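Local structure of UDP-galactopyranose mutase (3HDQ) at residues T196-T201 with Y370-Q375; A45-S50 with L98-E103; D70-D73 with V77-H80. The protein probably interconverts UDP-galactopyranose and UDP-galactofuranose, and binds FAD as its cofactor together with the sugar nucleotide. All blocks are in the same frame, centred on the assembly; numbering follows the deposited sequence.

Contact 1: T196-T201 with Y370-Q375; sequences TARVPT and YYNMDQ. With FAD (flavin-adenine dinucleotide), chain L.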
loop_
_atom_site.group_PDB
_atom_site.type_symbol
_atom_site.label_atom_id
_atom_site.label_comp_id
_atom_site.label_asym_id
_atom_site.label_seq_id
_atom_site.Cartn_x
_atom_site.Cartn_y
_atom_site.Cartn_z
ATOM N N THR A 196 -4.332 -1.660 -34.857
ATOM C CA THR A 196 -4.305 -0.254 -35.260
ATOM C C THR A 196 -5.708 0.354 -35.366
ATOM O O THR A 196 -5.864 1.562 -35.207
ATOM C CB THR A 196 -3.524 -0.013 -36.569
ATOM O OG1 THR A 196 -4.158 -0.708 -37.643
ATOM C CG2 THR A 196 -2.083 -0.479 -36.427
ATOM N N ALA A 197 -6.717 -0.477 -35.623
ATOM C CA ALA A 197 -8.103 -0.024 -35.609
ATOM C C ALA A 197 -8.517 0.541 -34.249
ATOM O O ALA A 197 -9.551 1.199 -34.138
ATOM C CB ALA A 197 -9.053 -1.156 -36.015
ATOM N N ARG A 198 -7.723 0.277 -33.214
ATOM C CA ARG A 198 -7.973 0.859 -31.894
ATOM C C ARG A 198 -7.962 2.384 -31.916
ATOM O O ARG A 198 -8.634 3.031 -31.117
ATOM C CB ARG A 198 -6.943 0.368 -30.873
ATOM C CG ARG A 198 -7.221 -1.023 -30.325
ATOM C CD ARG A 198 -6.045 -1.553 -29.491
ATOM N NE ARG A 198 -5.782 -0.781 -28.272
ATOM C CZ ARG A 198 -6.376 -0.998 -27.099
ATOM N NH1 ARG A 198 -7.289 -1.952 -26.981
ATOM N NH2 ARG A 198 -6.070 -0.251 -26.045
ATOM N N VAL A 199 -7.181 2.955 -32.824
ATOM C CA VAL A 199 -7.055 4.398 -32.911
ATOM C C VAL A 199 -7.798 4.914 -34.132
ATOM O O VAL A 199 -7.275 4.903 -35.238
ATOM C CB VAL A 199 -5.574 4.814 -32.995
ATOM C CG1 VAL A 199 -5.441 6.321 -32.994
ATOM C CG2 VAL A 199 -4.780 4.179 -31.848
ATOM N N PRO A 200 -9.016 5.415 -33.929
ATOM C CA PRO A 200 -9.814 5.840 -35.084
ATOM C C PRO A 200 -9.215 7.084 -35.753
ATOM O O PRO A 200 -8.561 7.883 -35.081
ATOM C CB PRO A 200 -11.143 6.200 -34.431
ATOM C CG PRO A 200 -10.689 6.894 -33.129
ATOM C CD PRO A 200 -9.465 6.074 -32.682
ATOM N N THR A 201 -9.411 7.234 -37.058
ATOM C CA THR A 201 -9.093 8.491 -37.725
ATOM C C THR A 201 -10.312 9.390 -37.729
ATOM O O THR A 201 -11.431 8.923 -37.873
ATOM C CB THR A 201 -8.583 8.300 -39.159
ATOM O OG1 THR A 201 -9.039 7.036 -39.664
ATOM C CG2 THR A 201 -7.042 8.360 -39.181
ATOM N N TYR A 370 -7.171 -8.360 -26.188
ATOM C CA TYR A 370 -6.567 -7.028 -26.040
ATOM C C TYR A 370 -7.597 -6.067 -25.422
ATOM O O TYR A 370 -8.105 -5.169 -26.095
ATOM C CB TYR A 370 -6.061 -6.520 -27.410
ATOM C CG TYR A 370 -5.105 -5.322 -27.418
ATOM C CD1 TYR A 370 -4.966 -4.491 -26.309
ATOM C CD2 TYR A 370 -4.377 -5.002 -28.560
ATOM C CE1 TYR A 370 -4.108 -3.387 -26.329
ATOM C CE2 TYR A 370 -3.517 -3.898 -28.593
ATOM C CZ TYR A 370 -3.388 -3.096 -27.474
ATOM O OH TYR A 370 -2.540 -2.006 -27.489
ATOM N N TYR A 371 -7.889 -6.263 -24.134
ATOM C CA TYR A 371 -8.980 -5.557 -23.454
ATOM C C TYR A 371 -8.518 -4.357 -22.627
ATOM O O TYR A 371 -7.469 -4.401 -21.974
ATOM C CB TYR A 371 -9.735 -6.512 -22.521
ATOM C CG TYR A 371 -10.866 -7.288 -23.164
ATOM C CD1 TYR A 371 -11.257 -7.025 -24.464
ATOM C CD2 TYR A 371 -11.565 -8.266 -22.455
ATOM C CE1 TYR A 371 -12.292 -7.720 -25.050
ATOM C CE2 TYR A 371 -12.611 -8.966 -23.036
ATOM C CZ TYR A 371 -12.970 -8.682 -24.340
ATOM O OH TYR A 371 -14.005 -9.356 -24.956
ATOM N N ASN A 372 -9.316 -3.293 -22.644
ATOM C CA ASN A 372 -9.097 -2.170 -21.733
ATOM C C ASN A 372 -9.682 -2.516 -20.363
ATOM O O ASN A 372 -10.363 -3.532 -20.214
ATOM C CB ASN A 372 -9.728 -0.876 -22.274
ATOM C CG ASN A 372 -9.214 -0.504 -23.654
ATOM O OD1 ASN A 372 -8.014 -0.583 -23.924
ATOM N ND2 ASN A 372 -10.122 -0.099 -24.539
ATOM N N MET A 373 -9.446 -1.665 -19.369
ATOM C CA MET A 373 -9.931 -1.949 -18.026
ATOM C C MET A 373 -11.445 -2.173 -17.991
ATOM O O MET A 373 -11.924 -3.164 -17.430
ATOM C CB MET A 373 -9.514 -0.848 -17.040
ATOM C CG MET A 373 -8.021 -0.771 -16.787
ATOM S SD MET A 373 -7.561 0.567 -15.647
ATOM C CE MET A 373 -7.665 2.000 -16.733
ATOM N N ASP A 374 -12.201 -1.251 -18.578
ATOM C CA ASP A 374 -13.652 -1.355 -18.511
ATOM C C ASP A 374 -14.159 -2.671 -19.110
ATOM O O ASP A 374 -15.076 -3.278 -18.567
ATOM C CB ASP A 374 -14.333 -0.151 -19.166
ATOM C CG ASP A 374 -14.200 -0.151 -20.676
ATOM O OD1 ASP A 374 -15.215 0.061 -21.365
ATOM O OD2 ASP A 374 -13.077 -0.355 -21.174
ATOM N N GLN A 375 -13.556 -3.102 -20.220
ATOM C CA GLN A 375 -13.947 -4.352 -20.885
ATOM C C GLN A 375 -13.651 -5.557 -20.014
ATOM O O GLN A 375 -14.423 -6.513 -19.992
ATOM C CB GLN A 375 -13.214 -4.518 -22.222
ATOM C CG GLN A 375 -13.559 -3.462 -23.257
ATOM C CD GLN A 375 -12.682 -3.563 -24.489
ATOM O OE1 GLN A 375 -11.472 -3.318 -24.435
ATOM N NE2 GLN A 375 -13.288 -3.925 -25.611
HETATM P PA FAD L . -3.809 -8.200 -14.882
HETATM O O1A FAD L . -3.732 -6.867 -14.416
HETATM O O2A FAD L . -2.690 -8.476 -15.685
HETATM O O5B FAD L . -3.806 -9.101 -13.625
HETATM C C5B FAD L . -3.620 -10.466 -13.634
HETATM C C4B FAD L . -2.882 -10.816 -12.384
HETATM O O4B FAD L . -2.674 -12.181 -12.322
HETATM C C3B FAD L . -1.511 -10.186 -12.422
HETATM O O3B FAD L . -1.320 -9.250 -11.415
HETATM C C2B FAD L . -0.573 -11.332 -12.244
HETATM O O2B FAD L . 0.421 -10.981 -11.360
HETATM C C1B FAD L . -1.461 -12.419 -11.715
HETATM N N9A FAD L . -0.909 -13.742 -11.986
HETATM C C8A FAD L . -0.545 -14.275 -13.158
HETATM N N7A FAD L . -0.085 -15.486 -12.973
HETATM C C5A FAD L . -0.141 -15.759 -11.680
HETATM C C6A FAD L . 0.205 -16.856 -10.922
HETATM N N6A FAD L . 0.543 -17.965 -11.484
HETATM N N1A FAD L . 0.032 -16.844 -9.585
HETATM C C2A FAD L . -0.467 -15.747 -8.981
HETATM N N3A FAD L . -0.805 -14.673 -9.723
HETATM C C4A FAD L . -0.640 -14.664 -11.044
HETATM N N1 FAD L . -6.547 -0.007 -19.918
HETATM C C2 FAD L . -7.368 1.047 -19.982
HETATM O O2 FAD L . -8.553 0.918 -19.913
HETATM N N3 FAD L . -6.827 2.262 -20.118
HETATM C C4 FAD L . -5.483 2.415 -20.185
HETATM O O4 FAD L . -4.990 3.485 -20.305
HETATM C C4X FAD L . -4.679 1.337 -20.133
HETATM N N5 FAD L . -3.343 1.502 -20.217
HETATM C C5X FAD L . -2.538 0.422 -20.161
HETATM C C6 FAD L . -1.178 0.602 -20.234
HETATM C C7 FAD L . -0.350 -0.484 -20.175
HETATM C C7M FAD L . 1.110 -0.309 -20.261
HETATM C C8 FAD L . -0.871 -1.737 -20.029
HETATM C C8M FAD L . 0.070 -2.881 -19.980
HETATM C C9 FAD L . -2.237 -1.914 -19.947
HETATM C C9A FAD L . -3.083 -0.836 -20.019
HETATM N N10 FAD L . -4.437 -0.988 -19.930
HETATM C C10 FAD L . -5.219 0.109 -19.997
HETATM C "C1'" FAD L . -5.072 -2.329 -19.896
HETATM C "C2'" FAD L . -5.249 -2.876 -18.498
HETATM O "O2'" FAD L . -3.977 -3.011 -17.974
HETATM C "C3'" FAD L . -5.923 -4.245 -18.468
HETATM O "O3'" FAD L . -7.205 -4.262 -18.916
HETATM C "C4'" FAD L . -6.187 -4.663 -17.068
HETATM O "O4'" FAD L . -5.185 -4.046 -16.319
HETATM C "C5'" FAD L . -6.148 -6.161 -17.018
HETATM O "O5'" FAD L . -6.783 -6.733 -15.934
HETATM P P FAD L . -6.567 -8.244 -15.659
HETATM O O1P FAD L . -7.093 -8.564 -14.391
HETATM O O2P FAD L . -7.280 -8.950 -16.655
HETATM O O3P FAD L . -5.041 -8.548 -15.775
#
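Arg198 lays its guanidinium flat over one face of the Tyr370 ring, the two planes only 7° apart and their centres 3.9 Å from each other. The stack is a cation-pi contact, offset so that Arg198 CZ comes to 3.4 Å from Tyr370 CE1. Farther back along the same side chain, Arg198 CD sits 3.8 Å from the centroid of the Tyr370 ring and adds a CH-pi contact over that face. A bend at chi3 (64°) folds the end of the arginine onto the ring.

The polar bonds run from the guanidinium edge. Arg198 NH2 donates to Asn372 OD1 at 2.9 Å, in the carbonyl plane and on a lone pair, while Arg198 NH1 reaches the same oxygen only weakly. Amide and guanidinium are steeply turned, 63° apart. Arg198 NE forms a salt bridge to a phosphate oxygen of the bound UDP-galactose, and Tyr370 OH hydrogen-bonds to another oxygen of its diphosphate. Asn372 N donates to Gln375 OE1 at 2.8 Å within the 370-375 segment.

On the flavin side, Met373 N gives a hydrogen bond of 2.8 Å to FAD O2, and the ribityl hydroxyl FAD O3' donates to Tyr371 O at 3.1 Å.

Replacing Arg198 by alanine removes the whole guanidinium, which would probably cost the diphosphate a cationic partner, take the stack off this face of Tyr370 and deprive Asn372 OD1 of this donor. With ring, amide and phosphate each engaging a different part of the guanidinium, its orientation is closely fixed, and the positive charge probably helps balance the diphosphate close to the flavin.

Contact 2: A45-S50 with L98-E103; sequences AERLAS and LSRFTE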
loop_
_atom_site.group_PDB
_atom_site.type_symbol
_atom_site.label_atom_id
_atom_site.label_comp_id
_atom_site.label_asym_id
_atom_site.label_seq_id
_atom_site.Cartn_x
_atom_site.Cartn_y
_atom_site.Cartn_z
ATOM N N ALA A 45 -13.851 -11.603 -7.119
ATOM C CA ALA A 45 -13.721 -11.789 -5.679
ATOM C C ALA A 45 -14.796 -10.989 -4.950
ATOM O O ALA A 45 -15.415 -11.477 -4.006
ATOM C CB ALA A 45 -12.336 -11.392 -5.204
ATOM N N GLU A 46 -15.030 -9.761 -5.397
ATOM C CA GLU A 46 -16.024 -8.903 -4.747
ATOM C C GLU A 46 -17.449 -9.436 -4.920
ATOM O O GLU A 46 -18.210 -9.514 -3.953
ATOM C CB GLU A 46 -15.920 -7.458 -5.261
ATOM C CG GLU A 46 -16.838 -6.469 -4.544
ATOM C CD GLU A 46 -18.242 -6.433 -5.129
ATOM O OE1 GLU A 46 -18.385 -6.544 -6.368
ATOM O OE2 GLU A 46 -19.206 -6.287 -4.354
ATOM N N ARG A 47 -17.803 -9.785 -6.159
ATOM C CA ARG A 47 -19.126 -10.322 -6.463
ATOM C C ARG A 47 -19.395 -11.630 -5.720
ATOM O O ARG A 47 -20.418 -11.767 -5.071
ATOM C CB ARG A 47 -19.300 -10.532 -7.968
ATOM C CG ARG A 47 -19.326 -9.237 -8.782
ATOM C CD ARG A 47 -20.645 -8.474 -8.599
ATOM N NE ARG A 47 -20.716 -7.835 -7.290
ATOM C CZ ARG A 47 -21.845 -7.584 -6.638
ATOM N NH1 ARG A 47 -21.810 -6.999 -5.445
ATOM N NH2 ARG A 47 -23.006 -7.929 -7.176
ATOM N N LEU A 48 -18.478 -12.587 -5.822
ATOM C CA LEU A 48 -18.670 -13.873 -5.161
ATOM C C LEU A 48 -18.769 -13.677 -3.634
ATOM O O LEU A 48 -19.594 -14.305 -2.966
ATOM C CB LEU A 48 -17.542 -14.853 -5.515
ATOM C CG LEU A 48 -17.534 -15.799 -6.736
ATOM C CD1 LEU A 48 -18.925 -16.260 -7.174
ATOM C CD2 LEU A 48 -16.726 -15.273 -7.917
ATOM N N ALA A 49 -17.945 -12.776 -3.098
ATOM C CA ALA A 49 -17.922 -12.509 -1.656
ATOM C C ALA A 49 -19.261 -11.981 -1.149
ATOM O O ALA A 49 -19.723 -12.359 -0.062
ATOM C CB ALA A 49 -16.821 -11.526 -1.316
ATOM N N SER A 50 -19.870 -11.098 -1.940
ATOM C CA SER A 50 -21.113 -10.455 -1.548
ATOM C C SER A 50 -22.267 -11.458 -1.566
ATOM O O SER A 50 -23.300 -11.232 -0.942
ATOM C CB SER A 50 -21.430 -9.302 -2.493
ATOM O OG SER A 50 -21.940 -9.810 -3.722
ATOM N N LEU A 98 -18.047 0.394 -10.551
ATOM C CA LEU A 98 -16.813 0.939 -10.006
ATOM C C LEU A 98 -17.052 2.109 -9.045
ATOM O O LEU A 98 -16.267 2.332 -8.126
ATOM C CB LEU A 98 -15.893 1.375 -11.144
ATOM C CG LEU A 98 -14.703 0.480 -11.479
ATOM C CD1 LEU A 98 -14.876 -0.943 -10.969
ATOM C CD2 LEU A 98 -14.418 0.511 -12.971
ATOM N N SER A 99 -18.134 2.849 -9.266
ATOM C CA SER A 99 -18.466 4.002 -8.436
ATOM C C SER A 99 -18.802 3.580 -7.015
ATOM O O SER A 99 -18.772 4.403 -6.095
ATOM C CB SER A 99 -19.636 4.792 -9.040
ATOM O OG SER A 99 -19.197 5.566 -10.150
ATOM N N ARG A 100 -19.130 2.300 -6.839
ATOM C CA ARG A 100 -19.340 1.761 -5.500
ATOM C C ARG A 100 -18.042 1.792 -4.678
ATOM O O ARG A 100 -18.084 1.766 -3.455
ATOM C CB ARG A 100 -19.885 0.324 -5.554
ATOM C CG ARG A 100 -21.125 0.109 -6.448
ATOM C CD ARG A 100 -21.550 -1.366 -6.409
ATOM N NE ARG A 100 -21.586 -1.846 -5.025
ATOM C CZ ARG A 100 -21.253 -3.074 -4.630
ATOM N NH1 ARG A 100 -20.850 -3.982 -5.505
ATOM N NH2 ARG A 100 -21.314 -3.393 -3.344
ATOM N N PHE A 101 -16.893 1.864 -5.351
ATOM C CA PHE A 101 -15.603 1.684 -4.682
ATOM C C PHE A 101 -14.652 2.886 -4.742
ATOM O O PHE A 101 -13.536 2.829 -4.229
ATOM C CB PHE A 101 -14.919 0.427 -5.227
ATOM C CG PHE A 101 -15.833 -0.768 -5.274
ATOM C CD1 PHE A 101 -16.414 -1.167 -6.468
ATOM C CD2 PHE A 101 -16.147 -1.460 -4.112
ATOM C CE1 PHE A 101 -17.279 -2.250 -6.508
ATOM C CE2 PHE A 101 -17.009 -2.548 -4.141
ATOM C CZ PHE A 101 -17.576 -2.949 -5.339
ATOM N N THR A 102 -15.099 3.981 -5.345
ATOM C CA THR A 102 -14.253 5.153 -5.453
ATOM C C THR A 102 -15.062 6.352 -5.922
ATOM O O THR A 102 -16.076 6.204 -6.585
ATOM C CB THR A 102 -13.122 4.907 -6.469
ATOM O OG1 THR A 102 -12.198 5.997 -6.435
ATOM C CG2 THR A 102 -13.692 4.771 -7.882
ATOM N N GLU A 103 -14.606 7.545 -5.584
ATOM C CA GLU A 103 -15.128 8.740 -6.218
ATOM C C GLU A 103 -14.248 9.008 -7.424
ATOM O O GLU A 103 -13.284 8.271 -7.664
ATOM C CB GLU A 103 -15.091 9.924 -5.271
ATOM C CG GLU A 103 -16.083 9.856 -4.137
ATOM C CD GLU A 103 -15.621 10.687 -2.954
ATOM O OE1 GLU A 103 -14.644 10.277 -2.284
ATOM O OE2 GLU A 103 -16.222 11.753 -2.705
#
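A salt-bridge network of Glu46, Arg47 and Arg100 joins helix 39-50, whose start belongs to what is probably the glycine-rich GxGxxG turn of a Rossmann-type FAD-binding fold, to the turn after helix 92-99. Arg100 NH1 reaches Glu46 OE2 at 3.1 Å, coming from above the carboxylate plane. Arg47 meets both oxygens on their syn side and grips the carboxylate side-on: Arg47 NE bonds to Glu46 OE1 at 2.8 Å and Arg47 NH1 to Glu46 OE2 at 2.9 Å, the latter almost straight at 177°. Glu46 OE2 thus accepts a hydrogen bond from each arginine, and Glu46 OE1 has a further partner in Tyr97 OH.

The two guanidinium groups come close, 3.2 Å between Arg47 NH1 and Arg100 NH1, with planes 81° apart; the shared carboxylate probably offsets their charges. With CG anti to the backbone N (chi1 -175°), Glu46 sets its aliphatic part against Phe101, where Glu46 CG lies 3.7 Å from Phe101 CZ; the bend at chi2 turns the carboxylate to the arginines. The same Phe101 CZ also lies beneath one face of the Arg100 guanidinium, toward its rim.

Around this junction, Phe101 meets Tyr97 edge-to-face and packs on Met225 and Met229 of helix 222-229. Arg47 touches Leu381 and Phe384 of helix 373-388, while Ala45 and Leu48 turn to strand 55-58 of the parallel sheet.

Contact 3: D70-D73 with V77-H80; sequences DCYD and VLIH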
loop_
_atom_site.group_PDB
_atom_site.type_symbol
_atom_site.label_atom_id
_atom_site.label_comp_id
_atom_site.label_asym_id
_atom_site.label_seq_id
_atom_site.Cartn_x
_atom_site.Cartn_y
_atom_site.Cartn_z
ATOM N N ASP A 70 -1.414 1.379 -8.447
ATOM C CA ASP A 70 -0.663 2.629 -8.338
ATOM C C ASP A 70 -0.110 2.860 -6.926
ATOM O O ASP A 70 -0.552 2.244 -5.958
ATOM C CB ASP A 70 -1.482 3.834 -8.828
ATOM C CG ASP A 70 -2.749 4.051 -8.042
ATOM O OD1 ASP A 70 -3.673 4.670 -8.599
ATOM O OD2 ASP A 70 -2.831 3.618 -6.874
ATOM N N CYS A 71 0.872 3.739 -6.819
ATOM C CA CYS A 71 1.520 3.982 -5.542
ATOM C C CYS A 71 2.276 5.305 -5.560
ATOM O O CYS A 71 2.538 5.887 -6.619
ATOM C CB CYS A 71 2.496 2.849 -5.236
ATOM S SG CYS A 71 3.854 2.791 -6.406
ATOM N N TYR A 72 2.621 5.783 -4.377
ATOM C CA TYR A 72 3.392 7.008 -4.252
ATOM C C TYR A 72 4.884 6.676 -4.313
ATOM O O TYR A 72 5.346 5.750 -3.636
ATOM C CB TYR A 72 3.037 7.706 -2.938
ATOM C CG TYR A 72 1.688 8.402 -2.947
ATOM C CD1 TYR A 72 1.592 9.763 -3.227
ATOM C CD2 TYR A 72 0.516 7.706 -2.672
ATOM C CE1 TYR A 72 0.369 10.411 -3.231
ATOM C CE2 TYR A 72 -0.718 8.354 -2.678
ATOM C CZ TYR A 72 -0.780 9.705 -2.958
ATOM O OH TYR A 72 -1.987 10.370 -2.969
ATOM N N ASP A 73 5.634 7.417 -5.130
ATOM C CA ASP A 73 7.064 7.140 -5.305
ATOM C C ASP A 73 7.933 7.803 -4.231
ATOM O O ASP A 73 7.413 8.402 -3.296
ATOM C CB ASP A 73 7.538 7.537 -6.710
ATOM C CG ASP A 73 7.464 9.040 -6.969
ATOM O OD1 ASP A 73 7.357 9.864 -6.029
ATOM O OD2 ASP A 73 7.527 9.396 -8.155
ATOM N N VAL A 77 5.093 11.428 -5.328
ATOM C CA VAL A 77 4.206 11.589 -6.478
ATOM C C VAL A 77 3.435 10.289 -6.747
ATOM O O VAL A 77 4.021 9.217 -6.805
ATOM C CB VAL A 77 4.981 12.015 -7.751
ATOM C CG1 VAL A 77 4.025 12.161 -8.943
ATOM C CG2 VAL A 77 5.733 13.317 -7.510
ATOM N N LEU A 78 2.119 10.392 -6.887
ATOM C CA LEU A 78 1.286 9.247 -7.242
ATOM C C LEU A 78 1.579 8.791 -8.671
ATOM O O LEU A 78 1.391 9.556 -9.606
ATOM C CB LEU A 78 -0.190 9.624 -7.109
ATOM C CG LEU A 78 -1.234 8.532 -7.355
ATOM C CD1 LEU A 78 -1.073 7.367 -6.365
ATOM C CD2 LEU A 78 -2.627 9.127 -7.269
ATOM N N ILE A 79 2.050 7.554 -8.839
ATOM C CA ILE A 79 2.418 7.031 -10.162
ATOM C C ILE A 79 1.783 5.678 -10.465
ATOM O O ILE A 79 1.213 5.023 -9.582
ATOM C CB ILE A 79 3.926 6.800 -10.277
ATOM C CG1 ILE A 79 4.333 5.683 -9.303
ATOM C CG2 ILE A 79 4.681 8.095 -10.043
ATOM C CD1 ILE A 79 5.717 5.160 -9.474
ATOM N N HIS A 80 1.896 5.261 -11.720
ATOM C CA HIS A 80 1.510 3.903 -12.119
ATOM C C HIS A 80 2.762 3.122 -12.497
ATOM O O HIS A 80 3.343 3.342 -13.563
ATOM C CB HIS A 80 0.545 3.930 -13.306
ATOM C CG HIS A 80 -0.624 4.846 -13.117
ATOM N ND1 HIS A 80 -1.540 5.098 -14.116
ATOM C CD2 HIS A 80 -1.020 5.580 -12.048
ATOM C CE1 HIS A 80 -2.455 5.942 -13.670
ATOM N NE2 HIS A 80 -2.162 6.250 -12.417
#
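Cys71 and Ile79 exchange a pair of backbone hydrogen bonds, Ile79 N to Cys71 O at 2.8 Å and Cys71 N to Ile79 O at 3.1 Å. Nearer the turn, Asp73 N donates to Val77 O at 2.9 Å, and the side chain answers: Asp73 OD1 accepts a hydrogen bond from Val77 N at 2.8 Å, the donor standing well above the carboxylate plane. Chi1 of Asp73 (65°) places CG between its own N and carbonyl carbon, bringing OD1 across the turn; OD1 also takes a weak bond from Ala75 N, and Asp73 OD2 pairs with Ser321 OG.

These bonds close a short antiparallel beta hairpin. Cys71 and Ile79 form its hydrogen-bonded pair, Tyr72 and Leu78 its non-hydrogen-bonded one, and the two pairs put their side chains on opposite faces.

On the Tyr72-Leu78 face, the methyl Leu78 CD1 rides over the Tyr72 ring toward its rim, 4.1 Å from the centroid, in a CH-pi contact. Leu78 also packs on Thr313 of helix 309-313. The ring of Tyr72 stacks on Tyr72 of the second subunit, which brings the hairpin into the dimer interface.

Across the other face, Cys71 SG meets Ile79 CG1 at 4.1 Å, and Ile79 CG2 touches Asp73 OD2; Ile79 continues to Phe309 and His281. At the open end, Asp70 CB lies 3.7 Å from His80 CD2. The Asp70 carboxylate turns to Tyr222 N, and His80 ND1 bonds to the backbone N of the FAD-binding residue His85.

Overall arrangement
From the N terminus, helix 39-50 supplies the first side of contact 2, and the chain must pass through both strands of contact 3 before residues 98-103 complete it. Contact 3 therefore lies wholly within the loop that contact 2 closes, a short hairpin inside a 47-residue excursion. Contact 1 follows in series and crosses neither: it spans 168 residues, from the loop after helix 159-184 to the start of helix 373-388. Contact 2 ties elements of the Rossmann-like part, contact 3 is a hairpin whose Tyr72 side meets the second subunit, and contact 1 bridges substrate and flavin. Their centres lie 22 to 25 Å apart, without touching.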